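Local coordinates for DyP-type peroxidase (PDB 6FSK), which is a heme b peroxidase of the dye-decolorizing family that probably uses hydrogen peroxide to oxidise dyes and Mn(II), at residues A[23-28]-A[130-135]; A[91-96]-A[231-236]; A[95-100]-A[387-392]; A[342-347]-A[408-413]. The protein carries 1 engineered substitution. All blocks are in the same frame, centred on the assembly; numbering follows the deposited sequence.

Contact 1 (A[23-28]-A[130-135])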
loop_
_atom_site.group_PDB
_atom_site.type_symbol
_atom_site.label_atom_id
_atom_site.label_comp_id
_atom_site.label_asym_id
_atom_site.label_seq_id
_atom_site.Cartn_x
_atom_site.Cartn_y
_atom_site.Cartn_z
ATOM N N TYR A 23 -10.911 5.813 -8.828
ATOM C CA TYR A 23 -9.917 6.854 -8.723
ATOM C C TYR A 23 -9.945 7.685 -10.015
ATOM O O TYR A 23 -9.661 7.130 -11.098
ATOM C CB TYR A 23 -8.525 6.354 -8.426
ATOM C CG TYR A 23 -8.334 5.688 -7.103
ATOM C CD1 TYR A 23 -8.604 4.350 -6.932
ATOM C CD2 TYR A 23 -7.834 6.440 -6.004
ATOM C CE1 TYR A 23 -8.417 3.713 -5.699
ATOM C CE2 TYR A 23 -7.676 5.850 -4.766
ATOM C CZ TYR A 23 -7.951 4.485 -4.619
ATOM O OH TYR A 23 -7.733 3.923 -3.332
ATOM N N PHE A 24 -10.344 8.948 -9.886
ATOM C CA PHE A 24 -10.475 9.863 -11.000
ATOM C C PHE A 24 -9.296 10.857 -10.986
ATOM O O PHE A 24 -9.183 11.766 -10.120
ATOM C CB PHE A 24 -11.817 10.584 -10.915
ATOM C CG PHE A 24 -12.079 11.593 -11.985
ATOM C CD1 PHE A 24 -12.601 11.116 -13.204
ATOM C CD2 PHE A 24 -11.784 12.961 -11.821
ATOM C CE1 PHE A 24 -12.878 12.045 -14.241
ATOM C CE2 PHE A 24 -12.052 13.896 -12.878
ATOM C CZ PHE A 24 -12.578 13.407 -14.047
ATOM N N PHE A 25 -8.376 10.693 -11.937
ATOM C CA PHE A 25 -7.156 11.492 -12.012
ATOM C C PHE A 25 -7.353 12.678 -12.969
ATOM O O PHE A 25 -7.847 12.497 -14.073
ATOM C CB PHE A 25 -5.973 10.650 -12.471
ATOM C CG PHE A 25 -5.695 9.475 -11.578
ATOM C CD1 PHE A 25 -4.935 9.670 -10.455
ATOM C CD2 PHE A 25 -6.134 8.207 -11.854
ATOM C CE1 PHE A 25 -4.626 8.588 -9.595
ATOM C CE2 PHE A 25 -5.856 7.138 -10.977
ATOM C CZ PHE A 25 -5.130 7.350 -9.854
ATOM N N PHE A 26 -7.042 13.882 -12.498
ATOM C CA PHE A 26 -7.396 15.086 -13.228
ATOM C C PHE A 26 -6.257 16.051 -13.314
ATOM O O PHE A 26 -5.237 16.028 -12.540
ATOM C CB PHE A 26 -8.626 15.730 -12.591
ATOM C CG PHE A 26 -8.371 16.308 -11.213
ATOM C CD1 PHE A 26 -7.957 17.596 -11.037
ATOM C CD2 PHE A 26 -8.636 15.569 -10.093
ATOM C CE1 PHE A 26 -7.766 18.102 -9.774
ATOM C CE2 PHE A 26 -8.435 16.045 -8.843
ATOM C CZ PHE A 26 -8.000 17.319 -8.675
ATOM N N ASP A 27 -6.401 16.978 -14.282
ATOM C CA ASP A 27 -5.590 18.188 -14.399
ATOM C C ASP A 27 -6.540 19.376 -14.193
ATOM O O ASP A 27 -7.734 19.307 -14.458
ATOM C CB ASP A 27 -4.946 18.367 -15.718
ATOM C CG ASP A 27 -3.887 17.413 -15.991
ATOM O OD1 ASP A 27 -3.133 16.982 -15.048
ATOM O OD2 ASP A 27 -3.754 17.029 -17.213
ATOM N N VAL A 28 -5.992 20.409 -13.537
ATOM C CA VAL A 28 -6.656 21.707 -13.341
ATOM C C VAL A 28 -6.437 22.503 -14.592
ATOM O O VAL A 28 -5.295 22.745 -14.962
ATOM C CB VAL A 28 -6.067 22.471 -12.128
ATOM C CG1 VAL A 28 -6.805 23.827 -11.996
ATOM C CG2 VAL A 28 -6.317 21.666 -10.844
ATOM N N LYS A 130 1.421 11.312 -18.325
ATOM C CA LYS A 130 1.039 12.731 -18.344
ATOM C C LYS A 130 1.134 13.345 -17.001
ATOM O O LYS A 130 1.077 12.652 -15.975
ATOM C CB LYS A 130 -0.362 12.932 -18.879
ATOM C CG LYS A 130 -0.585 12.357 -20.242
ATOM C CD LYS A 130 -1.915 12.781 -20.866
ATOM C CE LYS A 130 -1.913 12.506 -22.390
ATOM N NZ LYS A 130 -1.384 11.112 -22.755
ATOM N N ASP A 131 1.239 14.662 -16.930
ATOM C CA ASP A 131 1.174 15.346 -15.649
ATOM C C ASP A 131 -0.249 15.190 -15.101
ATOM O O ASP A 131 -1.280 15.448 -15.747
ATOM C CB ASP A 131 1.398 16.871 -15.829
ATOM C CG ASP A 131 2.857 17.278 -16.126
ATOM O OD1 ASP A 131 3.743 16.477 -16.301
ATOM O OD2 ASP A 131 3.055 18.538 -16.183
ATOM N N ILE A 132 -0.296 14.726 -13.857
ATOM C CA ILE A 132 -1.554 14.570 -13.109
ATOM C C ILE A 132 -1.480 15.547 -11.948
ATOM O O ILE A 132 -0.483 15.546 -11.210
ATOM C CB ILE A 132 -1.740 13.128 -12.592
ATOM C CG1 ILE A 132 -1.916 12.229 -13.816
ATOM C CG2 ILE A 132 -2.884 13.066 -11.611
ATOM C CD1 ILE A 132 -1.869 10.749 -13.505
ATOM N N HIS A 133 -2.518 16.355 -11.756
ATOM C CA HIS A 133 -2.554 17.388 -10.680
ATOM C C HIS A 133 -3.249 16.925 -9.390
ATOM O O HIS A 133 -2.924 17.443 -8.339
ATOM C CB HIS A 133 -3.250 18.632 -11.218
ATOM C CG HIS A 133 -2.469 19.324 -12.266
ATOM N ND1 HIS A 133 -3.051 20.245 -13.121
ATOM C CD2 HIS A 133 -1.197 19.185 -12.678
ATOM C CE1 HIS A 133 -2.130 20.685 -13.954
ATOM N NE2 HIS A 133 -0.996 20.070 -13.711
ATOM N N GLY A 134 -4.160 15.964 -9.481
ATOM C CA GLY A 134 -4.858 15.439 -8.348
ATOM C C GLY A 134 -5.646 14.220 -8.663
ATOM O O GLY A 134 -5.730 13.804 -9.834
ATOM N N VAL A 135 -6.232 13.650 -7.634
ATOM C CA VAL A 135 -7.150 12.551 -7.714
ATOM C C VAL A 135 -8.352 12.807 -6.837
ATOM O O VAL A 135 -8.180 13.226 -5.692
ATOM C CB VAL A 135 -6.444 11.198 -7.391
ATOM C CG1 VAL A 135 -5.819 11.106 -5.984
ATOM C CG2 VAL A 135 -7.337 9.995 -7.623
#
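F25 and V135 form an antiparallel non-hydrogen-bonded pair and F26 and G134 the hydrogen-bonded pair beside it, joining strand 20-28 to the start of strand 134-140. The register then slips: F26 O accepts from both H133 N (2.8 Å) and G134 N (3.2 Å), so two residues face F26, a classic beta bulge. F26 N answers with a nearly straight bond to G134 O, 3.0 Å and 170° at the hydrogen.

On the face bearing F25 and V135, CG2 of V135 lies over the F25 ring, a CH-pi contact 4.0 Å from the centroid, and the same methyl meets the edge of the Y23 ring. I132 CG2 adds a touch on F25 CB. On the other face F26 CG sits between its backbone N and carbonyl carbon (chi1 68°), which starts the ring toward G134. G134 CA stands over that ring toward its rim, the second CH-pi contact; a CB on G134 would come within clashing distance of F26 CZ, so the close approach of the ring probably depends on the missing side chain.

Past the bulge, H133 ND1 accepts from V28 N at 3.0 Å, the donor 18° out of the imidazole plane. D27 OD1 hangs 3.6 Å above the centre of that imidazole. D131 directs its carboxylate away from strand 20-28, to a salt bridge with R103.

F470 also packs on F25, I132 and V135, so the face carrying F25 and V135 is covered by strand 462-472 of the same sheet. Because ND1 accepts from V28 N, a neutral H133 would probably carry its proton on NE2.

Contact 2 (A[91-96]-A[231-236])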
loop_
_atom_site.group_PDB
_atom_site.type_symbol
_atom_site.label_atom_id
_atom_site.label_comp_id
_atom_site.label_asym_id
_atom_site.label_seq_id
_atom_site.Cartn_x
_atom_site.Cartn_y
_atom_site.Cartn_z
ATOM N N ASP A 91 4.547 26.255 -0.998
ATOM C CA ASP A 91 5.255 25.876 0.217
ATOM C C ASP A 91 5.898 24.512 0.049
ATOM O O ASP A 91 5.234 23.569 -0.421
ATOM C CB ASP A 91 4.300 25.776 1.362
ATOM C CG ASP A 91 3.414 26.968 1.506
ATOM O OD1 ASP A 91 3.922 27.984 1.993
ATOM O OD2 ASP A 91 2.253 26.901 1.021
ATOM N N ASP A 92 7.143 24.399 0.451
ATOM C CA ASP A 92 7.865 23.119 0.417
ATOM C C ASP A 92 7.258 22.213 1.497
ATOM O O ASP A 92 7.100 22.610 2.637
ATOM C CB ASP A 92 9.375 23.422 0.577
ATOM C CG ASP A 92 10.261 22.229 0.462
ATOM O OD1 ASP A 92 9.772 21.116 0.492
ATOM O OD2 ASP A 92 11.507 22.396 0.315
ATOM N N LEU A 93 6.867 20.983 1.115
ATOM C CA LEU A 93 6.322 20.035 2.124
ATOM C C LEU A 93 7.357 19.091 2.704
ATOM O O LEU A 93 6.991 18.145 3.456
ATOM C CB LEU A 93 5.121 19.294 1.527
ATOM C CG LEU A 93 3.850 20.013 1.105
ATOM C CD1 LEU A 93 2.754 19.097 0.651
ATOM C CD2 LEU A 93 3.380 20.967 2.239
ATOM N N SER A 94 8.641 19.274 2.384
ATOM C CA SER A 94 9.752 18.496 2.965
ATOM C C SER A 94 9.605 16.984 2.693
ATOM O O SER A 94 9.709 16.175 3.587
ATOM C CB SER A 94 9.755 18.807 4.481
ATOM O OG SER A 94 11.046 18.539 4.945
ATOM N N ASP A 95 9.272 16.648 1.440
ATOM C CA ASP A 95 9.333 15.239 1.020
ATOM C C ASP A 95 9.877 15.200 -0.400
ATOM O O ASP A 95 9.242 15.699 -1.374
ATOM C CB ASP A 95 7.986 14.625 1.104
ATOM C CG ASP A 95 8.032 13.164 0.861
ATOM O OD1 ASP A 95 8.005 12.665 -0.286
ATOM O OD2 ASP A 95 8.162 12.449 1.882
ATOM N N ASN A 96 11.068 14.690 -0.513
ATOM C CA ASN A 96 11.797 14.690 -1.767
ATOM C C ASN A 96 11.063 13.846 -2.822
ATOM O O ASN A 96 10.965 14.241 -3.964
ATOM C CB ASN A 96 13.164 14.099 -1.572
ATOM C CG ASN A 96 14.035 14.895 -0.664
ATOM O OD1 ASN A 96 14.767 14.315 0.195
ATOM N ND2 ASN A 96 13.957 16.197 -0.795
ATOM N N PRO A 231 4.402 23.966 6.337
ATOM C CA PRO A 231 3.461 25.062 6.521
ATOM C C PRO A 231 2.303 24.714 7.317
ATOM O O PRO A 231 1.922 23.537 7.391
ATOM C CB PRO A 231 3.084 25.408 5.066
ATOM C CG PRO A 231 3.078 24.036 4.405
ATOM C CD PRO A 231 4.299 23.407 4.960
ATOM N N ASP A 232 1.723 25.696 8.021
ATOM C CA ASP A 232 0.589 25.418 8.869
ATOM C C ASP A 232 -0.562 24.702 8.133
ATOM O O ASP A 232 -1.269 23.876 8.703
ATOM C CB ASP A 232 0.060 26.732 9.489
ATOM C CG ASP A 232 0.908 27.186 10.682
ATOM O OD1 ASP A 232 1.752 26.395 11.166
ATOM O OD2 ASP A 232 0.712 28.334 11.123
ATOM N N TRP A 233 -0.797 24.998 6.865
ATOM C CA TRP A 233 -1.897 24.394 6.177
ATOM C C TRP A 233 -1.751 22.852 6.029
ATOM O O TRP A 233 -2.768 22.148 5.839
ATOM C CB TRP A 233 -2.151 25.058 4.791
ATOM C CG TRP A 233 -1.179 24.827 3.687
ATOM C CD1 TRP A 233 -0.236 25.679 3.238
ATOM C CD2 TRP A 233 -1.080 23.672 2.853
ATOM N NE1 TRP A 233 0.457 25.132 2.204
ATOM C CE2 TRP A 233 -0.056 23.906 1.937
ATOM C CE3 TRP A 233 -1.784 22.489 2.772
ATOM C CZ2 TRP A 233 0.299 22.962 0.982
ATOM C CZ3 TRP A 233 -1.453 21.592 1.817
ATOM C CH2 TRP A 233 -0.401 21.829 0.950
ATOM N N ALA A 234 -0.515 22.387 6.113
ATOM C CA ALA A 234 -0.204 20.957 5.948
ATOM C C ALA A 234 -0.604 20.166 7.170
ATOM O O ALA A 234 -0.741 18.930 7.108
ATOM C CB ALA A 234 1.252 20.744 5.623
ATOM N N LYS A 235 -0.902 20.809 8.313
ATOM C CA LYS A 235 -1.348 20.036 9.476
ATOM C C LYS A 235 -2.534 19.185 9.156
ATOM O O LYS A 235 -3.496 19.609 8.512
ATOM C CB LYS A 235 -1.739 20.972 10.629
ATOM C CG LYS A 235 -2.130 20.222 11.862
ATOM C CD LYS A 235 -2.421 21.191 13.030
ATOM C CE LYS A 235 -2.628 20.329 14.245
ATOM N NZ LYS A 235 -2.213 21.142 15.410
ATOM N N ASP A 236 -2.443 17.910 9.534
ATOM C CA ASP A 236 -3.532 16.944 9.462
ATOM C C ASP A 236 -3.811 16.517 7.984
ATOM O O ASP A 236 -4.829 15.904 7.788
ATOM C CB ASP A 236 -4.817 17.364 10.121
ATOM C CG ASP A 236 -4.717 17.337 11.654
ATOM O OD1 ASP A 236 -3.810 16.639 12.146
ATOM O OD2 ASP A 236 -5.528 18.040 12.340
#
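D91 and W233 supply the hydrogen bond of this contact. W233 NE1 donates to D91 OD2 at 2.8 Å with 158° at the hydrogen; the oxygen lies in the plane of the indole, at its edge, whereas the N-H meets the carboxylate from above, 51° out of its plane. Two further bonds shape the segments from within. D92 OD1 accepts from S94 N, an Asx turn that bends the chain after L93, and A234 N bonds P231 O in the short 3-10 turn of 232-234.

The apolar contacts gather round P231. Its CG lies 3.7 Å from D91 CB and 3.8 Å from L93 CD2, with the L93 side chain crossing the proline at about a right angle. The same CG stands 3.6 Å above one face of the W233 ring, offset toward the rim. W233 CG sits between its backbone N and carbonyl carbon (chi1 71°), the torsion from which the indole starts back toward P231. One methyl, L93 CD2, serves three partners: besides P231 it reaches W233 CZ2 at 3.9 Å and A234 CB at 4.0 Å.

Beyond the two segments, L93 rests on F239 and F471 of the central sheet, and W233 packs against A477 and K481 of helix 475-481. L93 O accepts from R230 NE.

The contact joins two loops, one from each family region, away from the heme. Its chemistry divides the indole's work: the bond to D91 probably fixes the rotation of the ring, while P231 and L93 bury part of its hydrocarbon surface.

Contact 3 (A[95-100]-A[387-392])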
loop_
_atom_site.group_PDB
_atom_site.type_symbol
_atom_site.label_atom_id
_atom_site.label_comp_id
_atom_site.label_asym_id
_atom_site.label_seq_id
_atom_site.Cartn_x
_atom_site.Cartn_y
_atom_site.Cartn_z
ATOM N N ASP A 95 9.272 16.648 1.440
ATOM C CA ASP A 95 9.333 15.239 1.020
ATOM C C ASP A 95 9.877 15.200 -0.400
ATOM O O ASP A 95 9.242 15.699 -1.374
ATOM C CB ASP A 95 7.986 14.625 1.104
ATOM C CG ASP A 95 8.032 13.164 0.861
ATOM O OD1 ASP A 95 8.005 12.665 -0.286
ATOM O OD2 ASP A 95 8.162 12.449 1.882
ATOM N N ASN A 96 11.068 14.690 -0.513
ATOM C CA ASN A 96 11.797 14.690 -1.767
ATOM C C ASN A 96 11.063 13.846 -2.822
ATOM O O ASN A 96 10.965 14.241 -3.964
ATOM C CB ASN A 96 13.164 14.099 -1.572
ATOM C CG ASN A 96 14.035 14.895 -0.664
ATOM O OD1 ASN A 96 14.767 14.315 0.195
ATOM N ND2 ASN A 96 13.957 16.197 -0.795
ATOM N N ALA A 97 10.561 12.686 -2.442
ATOM C CA ALA A 97 9.837 11.805 -3.389
ATOM C C ALA A 97 8.619 12.484 -3.938
ATOM O O ALA A 97 8.376 12.518 -5.139
ATOM C CB ALA A 97 9.484 10.500 -2.684
ATOM N N PHE A 98 7.785 13.074 -3.050
ATOM C CA PHE A 98 6.587 13.780 -3.446
ATOM C C PHE A 98 6.938 14.920 -4.448
ATOM O O PHE A 98 6.292 15.134 -5.431
ATOM C CB PHE A 98 5.939 14.405 -2.202
ATOM C CG PHE A 98 4.774 15.308 -2.485
ATOM C CD1 PHE A 98 3.563 14.805 -2.831
ATOM C CD2 PHE A 98 4.892 16.691 -2.404
ATOM C CE1 PHE A 98 2.446 15.568 -3.046
ATOM C CE2 PHE A 98 3.783 17.488 -2.662
ATOM C CZ PHE A 98 2.596 16.962 -2.996
ATOM N N THR A 99 7.974 15.675 -4.108
ATOM C CA THR A 99 8.356 16.853 -4.894
ATOM C C THR A 99 8.904 16.460 -6.289
ATOM O O THR A 99 8.574 17.082 -7.296
ATOM C CB THR A 99 9.320 17.659 -4.064
ATOM O OG1 THR A 99 8.597 18.140 -2.913
ATOM C CG2 THR A 99 9.841 18.818 -4.890
ATOM N N THR A 100 9.677 15.397 -6.313
ATOM C CA THR A 100 10.209 14.821 -7.547
ATOM C C THR A 100 9.083 14.298 -8.430
ATOM O O THR A 100 9.105 14.414 -9.655
ATOM C CB THR A 100 11.214 13.738 -7.157
ATOM O OG1 THR A 100 12.393 14.368 -6.593
ATOM C CG2 THR A 100 11.661 12.924 -8.306
ATOM N N SER A 387 3.180 10.288 6.925
ATOM C CA SER A 387 3.567 11.653 6.884
ATOM C C SER A 387 4.870 11.861 6.178
ATOM O O SER A 387 5.393 12.992 6.118
ATOM C CB SER A 387 3.632 12.250 8.292
ATOM O OG SER A 387 4.672 11.629 9.005
ATOM N N SER A 388 5.452 10.802 5.584
ATOM C CA SER A 388 6.689 10.940 4.856
ATOM C C SER A 388 6.806 9.767 3.885
ATOM O O SER A 388 7.023 8.632 4.269
ATOM C CB SER A 388 7.883 10.924 5.778
ATOM O OG SER A 388 9.133 10.962 5.104
ATOM N N ILE A 389 6.724 10.073 2.603
ATOM C CA ILE A 389 7.027 9.054 1.533
ATOM C C ILE A 389 8.508 8.717 1.551
ATOM O O ILE A 389 8.929 7.533 1.430
ATOM C CB ILE A 389 6.581 9.577 0.158
ATOM C CG1 ILE A 389 5.105 9.901 0.181
ATOM C CG2 ILE A 389 6.871 8.522 -0.943
ATOM C CD1 ILE A 389 4.616 10.485 -1.157
ATOM N N ASP A 390 9.338 9.741 1.838
ATOM C CA ASP A 390 10.778 9.531 1.916
ATOM C C ASP A 390 11.105 8.480 3.009
ATOM O O ASP A 390 11.887 7.552 2.769
ATOM C CB ASP A 390 11.528 10.769 2.286
ATOM C CG ASP A 390 11.540 11.825 1.189
ATOM O OD1 ASP A 390 11.267 11.531 0.019
ATOM O OD2 ASP A 390 11.911 13.024 1.575
ATOM N N ASP A 391 10.420 8.556 4.134
ATOM C CA ASP A 391 10.696 7.633 5.246
ATOM C C ASP A 391 9.964 6.329 5.109
ATOM O O ASP A 391 10.426 5.269 5.616
ATOM C CB ASP A 391 10.263 8.200 6.616
ATOM C CG ASP A 391 11.100 9.387 7.112
ATOM O OD1 ASP A 391 12.171 9.687 6.588
ATOM O OD2 ASP A 391 10.624 10.033 8.100
ATOM N N GLY A 392 8.787 6.350 4.471
ATOM C CA GLY A 392 7.901 5.236 4.329
ATOM C C GLY A 392 8.004 4.472 3.022
ATOM O O GLY A 392 8.966 3.809 2.738
HETATM O O HOH W 1 8.906 13.476 4.191
#
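D95 and D390 stack their carboxylates, the planes only 17° apart, as the two side chains slide past each other in opposite directions. D95 OD1 and D390 OD1, both acceptors, come within 3.5 Å, and I389 CB approaches D95 OD1 obliquely, on the side of the D95 plane away from D390. The N-H groups round the two carboxylates would probably offset their like charges. D95 OD1 uses its anti lone pair for F98 N, while D95 OD2 takes D390 N at 3.0 Å on the syn side and a weak bond from I389 N. D390 uses both oxygens: OD1 receives A97 N through its syn lone pair and OD2 receives N96 N on the syn side, each at 2.8 Å.

In D95, CG is anti to the backbone N (chi1 -173°), which starts the carboxylate toward the 387-392 loop. A water donates to D95 OD2 at 2.6 Å and accepts from S388 OG, which itself takes D391 N in an ST motif. Replacing D95 by an alanine would probably leave F98 N and D390 N without these acceptors, and free the water and the 388-390 turn to shift.

Beneath the polar layer A97 CB touches I389 CG2 at 3.7 Å, and I389 continues onto Y469, F239 and T241 of the central sheet. Both carboxylates lie at the N-terminus of helix 96-100, whose dipole would favour their negative charge. D95 is the N-cap of this helix through its bond to F98 N; D390, from the loop, accepts from N96 N and A97 N in the first turn, so the capped helix end and the loop exchange hydrogen bonds.

Contact 4 (A[342-347]-A[408-413])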
loop_
_atom_site.group_PDB
_atom_site.type_symbol
_atom_site.label_atom_id
_atom_site.label_comp_id
_atom_site.label_asym_id
_atom_site.label_seq_id
_atom_site.Cartn_x
_atom_site.Cartn_y
_atom_site.Cartn_z
ATOM N N PRO A 342 17.728 -6.117 19.633
ATOM C CA PRO A 342 19.169 -6.003 19.526
ATOM C C PRO A 342 19.635 -6.560 18.146
ATOM O O PRO A 342 18.996 -7.465 17.636
ATOM C CB PRO A 342 19.673 -6.983 20.613
ATOM C CG PRO A 342 18.552 -7.127 21.561
ATOM C CD PRO A 342 17.291 -6.953 20.761
ATOM N N PRO A 343 20.716 -6.039 17.559
ATOM C CA PRO A 343 21.620 -5.056 18.157
ATOM C C PRO A 343 21.195 -3.606 17.944
ATOM O O PRO A 343 21.665 -2.714 18.637
ATOM C CB PRO A 343 22.930 -5.266 17.412
ATOM C CG PRO A 343 22.541 -5.871 16.103
ATOM C CD PRO A 343 21.295 -6.711 16.411
ATOM N N LEU A 344 20.371 -3.327 16.939
ATOM C CA LEU A 344 20.127 -1.943 16.572
ATOM C C LEU A 344 19.207 -1.195 17.557
ATOM O O LEU A 344 19.384 -0.017 17.714
ATOM C CB LEU A 344 19.519 -1.868 15.177
ATOM C CG LEU A 344 20.371 -2.531 14.070
ATOM C CD1 LEU A 344 19.585 -2.482 12.723
ATOM C CD2 LEU A 344 21.659 -1.768 13.953
ATOM N N LYS A 345 18.204 -1.876 18.075
ATOM C CA LYS A 345 17.123 -1.266 18.886
ATOM C C LYS A 345 16.612 0.010 18.201
ATOM O O LYS A 345 16.565 1.150 18.762
ATOM C CB LYS A 345 17.640 -0.976 20.301
ATOM C CG LYS A 345 18.210 -2.203 21.007
ATOM C CD LYS A 345 17.267 -2.724 22.085
ATOM C CE LYS A 345 17.291 -1.819 23.318
ATOM N NZ LYS A 345 16.856 -2.490 24.580
ATOM N N ALA A 346 16.317 -0.130 16.914
ATOM C CA ALA A 346 15.934 0.983 16.095
ATOM C C ALA A 346 14.507 1.376 16.327
ATOM O O ALA A 346 13.673 0.549 16.576
ATOM C CB ALA A 346 16.109 0.665 14.620
ATOM N N ASP A 347 14.249 2.658 16.150
ATOM C CA ASP A 347 12.895 3.151 16.134
ATOM C C ASP A 347 12.483 3.206 14.655
ATOM O O ASP A 347 12.960 4.057 13.933
ATOM C CB ASP A 347 12.885 4.547 16.768
ATOM C CG ASP A 347 11.533 5.174 16.788
ATOM O OD1 ASP A 347 10.598 4.712 16.142
ATOM O OD2 ASP A 347 11.353 6.187 17.550
ATOM N N VAL A 408 20.294 -8.320 6.640
ATOM C CA VAL A 408 21.607 -8.715 7.153
ATOM C C VAL A 408 22.538 -7.504 7.236
ATOM O O VAL A 408 23.292 -7.307 8.216
ATOM C CB VAL A 408 22.216 -9.901 6.312
ATOM C CG1 VAL A 408 23.684 -10.099 6.720
ATOM C CG2 VAL A 408 21.395 -11.167 6.551
ATOM N N ASN A 409 22.556 -6.695 6.184
ATOM C CA ASN A 409 23.422 -5.534 6.067
ATOM C C ASN A 409 23.156 -4.576 7.268
ATOM O O ASN A 409 24.061 -4.132 7.988
ATOM C CB ASN A 409 23.277 -4.850 4.709
ATOM C CG ASN A 409 21.853 -4.401 4.312
ATOM O OD1 ASN A 409 20.871 -4.626 5.009
ATOM N ND2 ASN A 409 21.740 -3.806 3.086
ATOM N N ALA A 410 21.887 -4.407 7.601
ATOM C CA ALA A 410 21.510 -3.466 8.649
ATOM C C ALA A 410 21.990 -3.928 9.975
ATOM O O ALA A 410 22.557 -3.087 10.742
ATOM C CB ALA A 410 20.020 -3.288 8.709
ATOM N N VAL A 411 21.811 -5.209 10.303
ATOM C CA VAL A 411 22.213 -5.648 11.642
ATOM C C VAL A 411 23.725 -5.876 11.781
ATOM O O VAL A 411 24.290 -5.652 12.855
ATOM C CB VAL A 411 21.483 -6.845 12.207
ATOM C CG1 VAL A 411 20.060 -6.497 12.425
ATOM C CG2 VAL A 411 21.629 -8.091 11.312
ATOM N N THR A 412 24.398 -6.285 10.718
ATOM C CA THR A 412 25.862 -6.457 10.798
ATOM C C THR A 412 26.576 -5.117 10.735
ATOM O O THR A 412 27.759 -5.068 11.107
ATOM C CB THR A 412 26.389 -7.421 9.742
ATOM O OG1 THR A 412 26.062 -6.908 8.472
ATOM C CG2 THR A 412 25.821 -8.804 9.978
ATOM N N SER A 413 25.863 -4.008 10.439
ATOM C CA SER A 413 26.435 -2.652 10.554
ATOM C C SER A 413 26.950 -2.434 12.005
ATOM O O SER A 413 27.897 -1.703 12.163
ATOM C CB SER A 413 25.440 -1.553 10.194
ATOM O OG SER A 413 24.479 -1.443 11.215
#
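L344 lays its forked end over the carbonyl of A410, with CD1 and CD2 each 3.6 Å from A410 O. CD1 also reaches A410 CB and V411 CG1, both at 4.1 Å, while CD2 turns to S413 OG at 3.9 Å. The side chain leaves with CG anti to its carbonyl carbon (chi1 -57°), starting out toward the helix.

P343 takes the neighbouring position. Its CG meets V411 O at 3.7 Å and V411 CB at 4.2 Å, the two side chains crossing at about a right angle. The peptide bond before P343 is cis, a kink that probably helps to set the ring beside L344.

No hydrogen bond spans the two segments. A410 O, under the leucine, accepts from S413 OG at 2.6 Å within segment 408-413; farther back, T412 OG1 joins T412 N in bonding V408 O. An alanine in place of L344 would probably open a gap over the A410 carbonyl and leave V411 CG1 without one of its apolar neighbours.

The contact is small, burying 185 Å², and lies at the surface. It sets the loop between helix 337-340 and strand 354-360 against helix 408-412. L339 of helix 337-340 touches both L344 and A410, and from helix 315-318 V317 packs on P343 and L316 on V411.

In the fold
Contacts 2 and 3 are continuous: they share D95 and N96, their centres lie 11 Å apart, and L93 CD1 packs on F98 CE2 at 3.8 Å. Both tie the N-terminal family region to the C-terminal one. Contact 1, within the N-terminal region, stands apart, its centre 19 Å from that of contact 3 with nearest atoms about 8 Å away. Contact 4 lies on the opposite side of the chain's centre from contact 1, 40 Å between centres. The heme is about 9 Å from the I389 side chain of contact 3 and about 13 Å from the Y23 side chain of contact 1; the V411 side chain of contact 4 is about 11 Å from that of heme-binding R336.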